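Local coordinates for protein RE55538p (Drosophila melanogaster, PDB 4IX7) that represses transcription of neural-development genes, using its BEN domain, the part present here, to bind the palindromic DNA sequence 5'-CCAATTGG-3', at residues T31-L34 and L35-F39; I38-R41 and E42-A45; V91-A94 and I95-C99. One frame throughout, in Å; residues are numbered along the deposited sequence.

Contact 1 (T31-L34 and L35-F39); sequences TRKL and LVTIF. With nucleotides of chain B.
Thr37 folds its hydroxyl back over the preceding turn of helix 27-38, where OG1 gives a 2.8 Å hydrogen bond to Lys33 O. The torsion that sets OG1 anti to the carbonyl carbon (chi1 -57°) turns it back toward Lys33, where it arrives tilted 32° from the plane of the Lys33 carbonyl. The backbone N of Thr37 makes only weak bonds here, to Lys33 O and Leu34 O, so the hydroxyl is the stronger grip on Lys33 O near the end of the helix. A valine in its place would probably leave Lys33 O with little more than that weak amide bond and slacken the last turn.

Two residues earlier, Thr31 and Leu35 run side by side in the same direction, CG2 of Thr31 lying 4.1 Å from CD1 of Leu35. Leu34 CB meets the end of Ile38, CD1, at 4.2 Å, and both residues also touch Val14.

Arg32 leaves the helix on another side, extended from CG to NE. Its NE donates to OP2 of DC4 of chain B (3.0 Å), and NH2 bonds weakly to OP2 of DT3 of chain B, whose C2' sits over one guanidinium face. In this conformer a salt bridge from NH1 to Asp101 probably helps to orient the group. Here a helix of the DNA-binding BEN domain reaches the sugar-phosphate backbone through an arginine paired with an acid.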
loop_
_atom_site.group_PDB
_atom_site.type_symbol
_atom_site.label_atom_id
_atom_site.label_comp_id
_atom_site.label_asym_id
_atom_site.label_seq_id
_atom_site.Cartn_x
_atom_site.Cartn_y
_atom_site.Cartn_z
ATOM N N THR C 31 -6.854 13.457 3.291
ATOM C CA THR C 31 -5.956 13.645 2.159
ATOM C C THR C 31 -6.750 13.958 0.892
ATOM O O THR C 31 -6.431 14.895 0.157
ATOM C CB THR C 31 -5.082 12.398 1.972
ATOM O OG1 THR C 31 -4.334 12.188 3.173
ATOM C CG2 THR C 31 -4.098 12.579 0.823
ATOM N N ARG C 32 -7.808 13.194 0.644
ATOM C CA ARG C 32 -8.641 13.421 -0.533
ATOM C C ARG C 32 -9.232 14.823 -0.532
ATOM O O ARG C 32 -9.249 15.500 -1.561
ATOM C CB ARG C 32 -9.763 12.378 -0.623
ATOM C CG ARG C 32 -9.277 10.976 -0.945
ATOM C CD ARG C 32 -10.413 9.958 -0.871
ATOM N NE ARG C 32 -9.937 8.642 -1.281
ATOM C CZ ARG C 32 -9.986 8.186 -2.527
ATOM N NH1 ARG C 32 -9.509 6.981 -2.811
ATOM N NH2 ARG C 32 -10.516 8.928 -3.491
ATOM N N LYS C 33 -9.717 15.267 0.626
ATOM C CA LYS C 33 -10.335 16.589 0.691
ATOM C C LYS C 33 -9.327 17.685 0.386
ATOM O O LYS C 33 -9.624 18.618 -0.363
ATOM C CB LYS C 33 -10.994 16.839 2.048
ATOM C CG LYS C 33 -11.729 18.176 2.135
ATOM C CD LYS C 33 -12.784 18.307 1.036
ATOM C CE LYS C 33 -13.772 19.431 1.345
ATOM N NZ LYS C 33 -14.823 19.593 0.296
ATOM N N LEU C 34 -8.133 17.573 0.959
ATOM C CA LEU C 34 -7.103 18.570 0.681
ATOM C C LEU C 34 -6.767 18.557 -0.806
ATOM O O LEU C 34 -6.633 19.613 -1.421
ATOM C CB LEU C 34 -5.851 18.316 1.527
ATOM C CG LEU C 34 -6.009 18.549 3.035
ATOM C CD1 LEU C 34 -4.802 18.020 3.794
ATOM C CD2 LEU C 34 -6.194 20.036 3.306
ATOM N N LEU C 35 -6.624 17.368 -1.385
ATOM C CA LEU C 35 -6.282 17.267 -2.804
ATOM C C LEU C 35 -7.273 17.961 -3.728
ATOM O O LEU C 35 -6.862 18.675 -4.639
ATOM C CB LEU C 35 -6.137 15.807 -3.229
ATOM C CG LEU C 35 -4.866 15.090 -2.774
ATOM C CD1 LEU C 35 -5.029 13.604 -3.047
ATOM C CD2 LEU C 35 -3.596 15.627 -3.451
ATOM N N VAL C 36 -8.570 17.759 -3.513
ATOM C CA VAL C 36 -9.554 18.363 -4.408
ATOM C C VAL C 36 -9.759 19.843 -4.127
ATOM O O VAL C 36 -10.417 20.537 -4.903
ATOM C CB VAL C 36 -10.905 17.620 -4.388
ATOM C CG1 VAL C 36 -10.699 16.184 -4.869
ATOM C CG2 VAL C 36 -11.546 17.682 -2.995
ATOM N N THR C 37 -9.207 20.317 -3.013
ATOM C CA THR C 37 -9.237 21.744 -2.702
ATOM C C THR C 37 -8.059 22.466 -3.352
ATOM O O THR C 37 -8.188 23.602 -3.822
ATOM C CB THR C 37 -9.227 21.981 -1.171
ATOM O OG1 THR C 37 -10.337 21.293 -0.578
ATOM C CG2 THR C 37 -9.368 23.474 -0.859
ATOM N N ILE C 38 -6.926 21.777 -3.429
ATOM C CA ILE C 38 -5.658 22.378 -3.839
ATOM C C ILE C 38 -5.390 22.202 -5.339
ATOM O O ILE C 38 -4.777 23.070 -5.978
ATOM C CB ILE C 38 -4.505 21.783 -3.000
ATOM C CG1 ILE C 38 -4.603 22.288 -1.556
ATOM C CG2 ILE C 38 -3.143 22.093 -3.601
ATOM C CD1 ILE C 38 -3.852 21.416 -0.567
ATOM N N PHE C 39 -5.878 21.098 -5.899
ATOM C CA PHE C 39 -5.678 20.768 -7.313
ATOM C C PHE C 39 -7.017 20.613 -8.013
ATOM O O PHE C 39 -7.962 20.090 -7.421
ATOM C CB PHE C 39 -4.941 19.428 -7.445
ATOM C CG PHE C 39 -3.558 19.412 -6.856
ATOM C CD1 PHE C 39 -2.497 19.999 -7.528
ATOM C CD2 PHE C 39 -3.315 18.777 -5.648
ATOM C CE1 PHE C 39 -1.208 19.971 -6.989
ATOM C CE2 PHE C 39 -2.025 18.737 -5.106
ATOM C CZ PHE C 39 -0.974 19.335 -5.778
ATOM P P DT B 3 -14.403 10.367 -2.187
ATOM O OP1 DT B 3 -14.639 11.223 -1.001
ATOM O OP2 DT B 3 -13.392 10.702 -3.199
ATOM O "O5'" DT B 3 -14.048 8.894 -1.657
ATOM C "C5'" DT B 3 -14.858 8.361 -0.644
ATOM C "C4'" DT B 3 -14.407 6.944 -0.374
ATOM O "O4'" DT B 3 -14.717 6.136 -1.535
ATOM C "C3'" DT B 3 -12.909 6.782 -0.134
ATOM O "O3'" DT B 3 -12.737 6.218 1.173
ATOM C "C2'" DT B 3 -12.447 5.870 -1.267
ATOM C "C1'" DT B 3 -13.718 5.135 -1.642
ATOM N N1 DT B 3 -13.777 4.624 -3.031
ATOM C C2 DT B 3 -14.168 3.311 -3.236
ATOM O O2 DT B 3 -14.438 2.541 -2.323
ATOM N N3 DT B 3 -14.212 2.933 -4.554
ATOM C C4 DT B 3 -13.953 3.724 -5.654
ATOM O O4 DT B 3 -14.030 3.283 -6.798
ATOM C C5 DT B 3 -13.568 5.082 -5.369
ATOM C C7 DT B 3 -13.249 6.029 -6.487
ATOM C C6 DT B 3 -13.515 5.471 -4.091
ATOM P P DC B 4 -11.270 5.956 1.760
ATOM O OP1 DC B 4 -11.350 6.003 3.240
ATOM O OP2 DC B 4 -10.316 6.821 1.029
ATOM O "O5'" DC B 4 -10.949 4.473 1.290
ATOM C "C5'" DC B 4 -11.788 3.429 1.764
ATOM C "C4'" DC B 4 -11.434 2.159 1.025
ATOM O "O4'" DC B 4 -11.704 2.331 -0.381
ATOM C "C3'" DC B 4 -9.953 1.794 1.074
ATOM O "O3'" DC B 4 -9.862 0.734 2.010
ATOM C "C2'" DC B 4 -9.596 1.361 -0.350
ATOM C "C1'" DC B 4 -10.938 1.356 -1.059
ATOM N N1 DC B 4 -10.891 1.794 -2.478
ATOM C C2 DC B 4 -11.222 0.885 -3.489
ATOM O O2 DC B 4 -11.541 -0.261 -3.165
ATOM N N3 DC B 4 -11.175 1.287 -4.778
ATOM C C4 DC B 4 -10.817 2.545 -5.080
ATOM N N4 DC B 4 -10.786 2.906 -6.375
ATOM C C5 DC B 4 -10.457 3.481 -4.061
ATOM C C6 DC B 4 -10.508 3.069 -2.787
#

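Contact 2 (I38-R41 and E42-A45); sequences IFDR and ETLA. With nucleotides of chain B.
Asp40 OD1 takes two hydrogen bonds from Thr43, 2.6 Å from Thr43 OG1 and 2.8 Å from Thr43 N. The amide meets OD1 nearly along its C-O axis, while the hydroxyl comes from above the carboxylate plane, 42° out of it, so one oxygen serves both donors. Asp40 can do this because its CG stands between its own backbone N and carbonyl carbon (chi1 58°), which swings the carboxylate forward over the first turn of helix 41-46. This is an N-cap: the side chain accepts from the amide three residues on. The backbone follows suit, with Leu44 N bonded to Asp40 O and Ala45 N to Arg41 O.

Two waters extend the network. One accepts from Asp40 N and donates to Thr43 OG1; the other donates to Asp40 OD2 and, weakly, to Glu42 OE2. The second water probably eases the closeness of two like charges, Asp40 OD1 and Glu42 OE2 being 4.2 Å apart.

Phe39 meets the helix with its CB and the near part of its ring. Its CB rests 3.7 Å from Leu44 CD2, and its CD1 lies 4.0 Å from Thr43 CG2; both side chains cross Phe39 at about a right angle.

On the DNA side, Arg41 lays its aliphatic part against the base of DG1 of chain B, CG lying 3.5 Å from C6 of that guanine. Its chain then bends at chi2 (-56°), bringing C8 of DG1 over one face of the guanidinium, and NH1 makes salt bridges with Glu102 and with a DNA phosphate.

Chemically, the negative cap probably gains from the helix's N-terminal dipole, while Arg41, shared between an acid and a phosphate, ties the start of helix 41-46 to the DNA.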
loop_
_atom_site.group_PDB
_atom_site.type_symbol
_atom_site.label_atom_id
_atom_site.label_comp_id
_atom_site.label_asym_id
_atom_site.label_seq_id
_atom_site.Cartn_x
_atom_site.Cartn_y
_atom_site.Cartn_z
ATOM N N ILE C 38 -6.926 21.777 -3.429
ATOM C CA ILE C 38 -5.658 22.378 -3.839
ATOM C C ILE C 38 -5.390 22.202 -5.339
ATOM O O ILE C 38 -4.777 23.070 -5.978
ATOM C CB ILE C 38 -4.505 21.783 -3.000
ATOM C CG1 ILE C 38 -4.603 22.288 -1.556
ATOM C CG2 ILE C 38 -3.143 22.093 -3.601
ATOM C CD1 ILE C 38 -3.852 21.416 -0.567
ATOM N N PHE C 39 -5.878 21.098 -5.899
ATOM C CA PHE C 39 -5.678 20.768 -7.313
ATOM C C PHE C 39 -7.017 20.613 -8.013
ATOM O O PHE C 39 -7.962 20.090 -7.421
ATOM C CB PHE C 39 -4.941 19.428 -7.445
ATOM C CG PHE C 39 -3.558 19.412 -6.856
ATOM C CD1 PHE C 39 -2.497 19.999 -7.528
ATOM C CD2 PHE C 39 -3.315 18.777 -5.648
ATOM C CE1 PHE C 39 -1.208 19.971 -6.989
ATOM C CE2 PHE C 39 -2.025 18.737 -5.106
ATOM C CZ PHE C 39 -0.974 19.335 -5.778
ATOM N N ASP C 40 -7.116 21.042 -9.271
ATOM C CA ASP C 40 -8.327 20.716 -10.021
ATOM C C ASP C 40 -8.343 19.228 -10.399
ATOM O O ASP C 40 -7.298 18.561 -10.384
ATOM C CB ASP C 40 -8.555 21.648 -11.223
ATOM C CG ASP C 40 -7.410 21.652 -12.213
ATOM O OD1 ASP C 40 -6.872 20.577 -12.536
ATOM O OD2 ASP C 40 -7.072 22.755 -12.711
ATOM N N ARG C 41 -9.524 18.696 -10.699
ATOM C CA ARG C 41 -9.653 17.261 -10.948
ATOM C C ARG C 41 -8.837 16.839 -12.160
ATOM O O ARG C 41 -8.290 15.737 -12.186
ATOM C CB ARG C 41 -11.115 16.836 -11.143
ATOM C CG ARG C 41 -12.051 17.227 -10.028
ATOM C CD ARG C 41 -11.618 16.710 -8.671
ATOM N NE ARG C 41 -12.581 17.163 -7.666
ATOM C CZ ARG C 41 -13.513 16.397 -7.110
ATOM N NH1 ARG C 41 -13.596 15.105 -7.409
ATOM N NH2 ARG C 41 -14.341 16.923 -6.219
ATOM N N GLU C 42 -8.752 17.713 -13.159
ATOM C CA GLU C 42 -7.992 17.388 -14.367
ATOM C C GLU C 42 -6.512 17.172 -14.053
ATOM O O GLU C 42 -5.889 16.263 -14.595
ATOM C CB GLU C 42 -8.163 18.460 -15.444
ATOM C CG GLU C 42 -7.641 18.053 -16.826
ATOM C CD GLU C 42 -6.213 18.513 -17.105
ATOM O OE1 GLU C 42 -5.654 18.109 -18.151
ATOM O OE2 GLU C 42 -5.646 19.277 -16.289
ATOM N N THR C 43 -5.959 18.007 -13.178
ATOM C CA THR C 43 -4.578 17.839 -12.736
ATOM C C THR C 43 -4.383 16.495 -12.025
ATOM O O THR C 43 -3.421 15.769 -12.300
ATOM C CB THR C 43 -4.158 18.992 -11.800
ATOM O OG1 THR C 43 -4.257 20.237 -12.506
ATOM C CG2 THR C 43 -2.739 18.804 -11.338
ATOM N N LEU C 44 -5.301 16.168 -11.116
ATOM C CA LEU C 44 -5.229 14.904 -10.394
ATOM C C LEU C 44 -5.338 13.720 -11.346
ATOM O O LEU C 44 -4.717 12.674 -11.134
ATOM C CB LEU C 44 -6.350 14.824 -9.351
ATOM C CG LEU C 44 -6.276 15.882 -8.247
ATOM C CD1 LEU C 44 -7.491 15.756 -7.329
ATOM C CD2 LEU C 44 -4.994 15.728 -7.445
ATOM N N ALA C 45 -6.134 13.889 -12.399
ATOM C CA ALA C 45 -6.388 12.783 -13.313
ATOM C C ALA C 45 -5.217 12.532 -14.264
ATOM O O ALA C 45 -5.081 11.438 -14.815
ATOM C CB ALA C 45 -7.646 13.044 -14.099
ATOM O "O5'" DG B 1 -19.215 17.541 -6.772
ATOM C "C5'" DG B 1 -19.978 16.410 -7.175
ATOM C "C4'" DG B 1 -19.200 15.575 -8.173
ATOM O "O4'" DG B 1 -18.827 16.344 -9.337
ATOM C "C3'" DG B 1 -17.849 15.107 -7.665
ATOM O "O3'" DG B 1 -18.110 13.956 -6.916
ATOM C "C2'" DG B 1 -17.111 14.760 -8.944
ATOM C "C1'" DG B 1 -17.604 15.858 -9.874
ATOM N N9 DG B 1 -16.733 17.019 -10.028
ATOM C C8 DG B 1 -16.628 18.057 -9.139
ATOM N N7 DG B 1 -15.798 18.982 -9.529
ATOM C C5 DG B 1 -15.343 18.543 -10.757
ATOM C C6 DG B 1 -14.423 19.151 -11.644
ATOM O O6 DG B 1 -13.825 20.221 -11.497
ATOM N N1 DG B 1 -14.221 18.389 -12.787
ATOM C C2 DG B 1 -14.839 17.189 -13.033
ATOM N N2 DG B 1 -14.509 16.607 -14.193
ATOM N N3 DG B 1 -15.706 16.601 -12.207
ATOM C C4 DG B 1 -15.908 17.333 -11.086
HETATM O O HOH W 1 -4.573 22.171 -10.368
HETATM O O HOH W 2 -6.660 22.383 -15.310
#

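Contact 3 (V91-A94 and I95-C99); sequences VRNA and ITTKC. With nucleotides of chain A.
Thr97 grips Asn93 O twice, one turn back along helix 88-112. With OG1 anti to its carbonyl carbon (chi1 -53°), its hydroxyl bonds to Asn93 O at 2.9 Å, and Thr97 N reaches the same oxygen at 3.0 Å. The two donors approach from opposite faces of the carbonyl plane, holding Asn93 O between them. The hydroxyl bond probably holds the rotation of Thr97, which touches a cytosine base. Asn93 itself crosses Thr97 obliquely and packs on Lys89 of the second subunit.

Thr96, the next residue back, turns its hydroxyl to the DNA instead. Thr96 OG1 donates to the phosphate oxygen OP2 of DA7 of chain A at 2.7 Å. Its methyl comes close to the same oxygen, Thr96 CG2 lying 3.3 Å from DA7 OP2, so the phosphate oxygen rests against both branches of the side chain. Thr96 also packs on a thymine base.

Behind this polar front, the regular helix bonds set the residues in place: Thr96 N to Arg92 O at 2.9 Å and Lys98 N to Ala94 O at 3.0 Å. Salt bridges steady the longer side chains, Arg92 NE to Glu88 and Lys98 NZ to Glu102.

The inner side of the helix is apolar. Val91 CG1 and Ile95 CD1 come within a loose 4.4 Å, one turn apart, and Val91 continues onto Ile77 and Val80 of helix 70-84. Ile95 and Lys98 lean on helix 27-38 through Thr31 and Val36, while Val49, just past strand 47-48, fits against Arg92, Ile95 and Thr96. Helix 88-112 thus packs on helices 70-84 and 27-38 and turns Thr96 and Thr97 to the DNA.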
loop_
_atom_site.group_PDB
_atom_site.type_symbol
_atom_site.label_atom_id
_atom_site.label_comp_id
_atom_site.label_asym_id
_atom_site.label_seq_id
_atom_site.Cartn_x
_atom_site.Cartn_y
_atom_site.Cartn_z
ATOM N N VAL C 91 0.042 8.635 3.802
ATOM C CA VAL C 91 -0.502 9.791 3.103
ATOM C C VAL C 91 -0.227 9.680 1.612
ATOM O O VAL C 91 -1.110 9.919 0.797
ATOM C CB VAL C 91 0.062 11.109 3.650
ATOM C CG1 VAL C 91 -0.577 12.280 2.936
ATOM C CG2 VAL C 91 -0.204 11.200 5.148
ATOM N N ARG C 92 0.999 9.319 1.247
ATOM C CA ARG C 92 1.350 9.198 -0.161
ATOM C C ARG C 92 0.481 8.155 -0.859
ATOM O O ARG C 92 0.061 8.348 -2.004
ATOM C CB ARG C 92 2.844 8.885 -0.320
ATOM C CG ARG C 92 3.724 10.090 -0.042
ATOM C CD ARG C 92 5.208 9.751 -0.072
ATOM N NE ARG C 92 6.003 10.972 -0.135
ATOM C CZ ARG C 92 6.518 11.463 -1.256
ATOM N NH1 ARG C 92 6.343 10.820 -2.405
ATOM N NH2 ARG C 92 7.217 12.588 -1.227
ATOM N N ASN C 93 0.198 7.050 -0.165
ATOM C CA ASN C 93 -0.657 6.023 -0.748
ATOM C C ASN C 93 -2.056 6.552 -1.020
ATOM O O ASN C 93 -2.660 6.241 -2.050
ATOM C CB ASN C 93 -0.730 4.769 0.117
ATOM C CG ASN C 93 -1.623 3.718 -0.489
ATOM O OD1 ASN C 93 -2.691 3.410 0.045
ATOM N ND2 ASN C 93 -1.211 3.183 -1.640
ATOM N N ALA C 94 -2.566 7.381 -0.116
ATOM C CA ALA C 94 -3.863 7.996 -0.350
ATOM C C ALA C 94 -3.850 8.907 -1.574
ATOM O O ALA C 94 -4.823 8.937 -2.332
ATOM C CB ALA C 94 -4.327 8.751 0.888
ATOM N N ILE C 95 -2.759 9.646 -1.779
ATOM C CA ILE C 95 -2.646 10.502 -2.958
ATOM C C ILE C 95 -2.608 9.665 -4.240
ATOM O O ILE C 95 -3.307 9.971 -5.216
ATOM C CB ILE C 95 -1.400 11.405 -2.894
ATOM C CG1 ILE C 95 -1.429 12.254 -1.620
ATOM C CG2 ILE C 95 -1.365 12.310 -4.119
ATOM C CD1 ILE C 95 -0.133 13.026 -1.360
ATOM N N THR C 96 -1.817 8.593 -4.235
ATOM C CA THR C 96 -1.755 7.699 -5.395
ATOM C C THR C 96 -3.144 7.196 -5.771
ATOM O O THR C 96 -3.530 7.192 -6.944
ATOM C CB THR C 96 -0.824 6.484 -5.112
ATOM O OG1 THR C 96 0.530 6.937 -4.926
ATOM C CG2 THR C 96 -0.888 5.474 -6.245
ATOM N N THR C 97 -3.903 6.785 -4.767
ATOM C CA THR C 97 -5.223 6.236 -5.005
ATOM C C THR C 97 -6.164 7.303 -5.547
ATOM O O THR C 97 -6.891 7.066 -6.502
ATOM C CB THR C 97 -5.815 5.636 -3.721
ATOM O OG1 THR C 97 -4.886 4.690 -3.158
ATOM C CG2 THR C 97 -7.132 4.926 -4.043
ATOM N N LYS C 98 -6.123 8.493 -4.961
ATOM C CA LYS C 98 -7.007 9.563 -5.410
ATOM C C LYS C 98 -6.709 9.969 -6.861
ATOM O O LYS C 98 -7.634 10.224 -7.649
ATOM C CB LYS C 98 -6.913 10.769 -4.471
ATOM C CG LYS C 98 -7.743 11.981 -4.908
ATOM C CD LYS C 98 -9.202 11.597 -5.149
ATOM C CE LYS C 98 -10.085 12.825 -5.236
ATOM N NZ LYS C 98 -11.515 12.493 -5.564
ATOM N N CYS C 99 -5.426 10.039 -7.209
ATOM C CA CYS C 99 -5.037 10.340 -8.590
ATOM C C CYS C 99 -5.578 9.278 -9.540
ATOM O O CYS C 99 -6.081 9.594 -10.611
ATOM C CB CYS C 99 -3.513 10.421 -8.727
ATOM S SG CYS C 99 -2.826 11.911 -7.988
ATOM P P DA A 7 3.201 6.794 -8.059
ATOM O OP1 DA A 7 3.788 8.068 -8.536
ATOM O OP2 DA A 7 2.025 6.784 -7.157
ATOM O "O5'" DA A 7 2.791 5.917 -9.305
ATOM C "C5'" DA A 7 3.704 5.838 -10.391
ATOM C "C4'" DA A 7 3.055 5.054 -11.512
ATOM O "O4'" DA A 7 3.069 3.644 -11.154
ATOM C "C3'" DA A 7 1.606 5.405 -11.837
ATOM O "O3'" DA A 7 1.406 5.217 -13.242
ATOM C "C2'" DA A 7 0.795 4.383 -11.033
ATOM C "C1'" DA A 7 1.737 3.176 -11.031
ATOM N N9 DA A 7 1.674 2.352 -9.819
ATOM C C8 DA A 7 1.561 2.785 -8.519
ATOM N N7 DA A 7 1.516 1.805 -7.641
ATOM C C5 DA A 7 1.619 0.651 -8.415
ATOM C C6 DA A 7 1.625 -0.721 -8.092
ATOM N N6 DA A 7 1.537 -1.195 -6.833
ATOM N N1 DA A 7 1.735 -1.598 -9.112
ATOM C C2 DA A 7 1.821 -1.142 -10.373
ATOM N N3 DA A 7 1.826 0.126 -10.801
ATOM C C4 DA A 7 1.702 0.978 -9.762
#

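In the fold
Contacts 1 and 2 run on from each other, sharing Ile38 and Phe39, with centres about 8 Å apart; Val36 CG1 lies 3.5 Å from Arg41 NE where the two helices meet. Contact 3, on helix 88-112, is about 11 Å from contact 1 and 13 Å from contact 2, centre to centre. It packs against contact 1 through Arg32 NH1 and Thr97 CG2, 3.4 Å apart, and meets contact 2 where Leu44 O is 3.5 Å from Cys99 CB. Contacts 1 and 2 meet chain B of the DNA, while contact 3 bonds to a chain A phosphate through Thr96 and touches a chain B cytosine through Thr97. Glu102 links contacts 2 and 3 through Arg41 and Lys98.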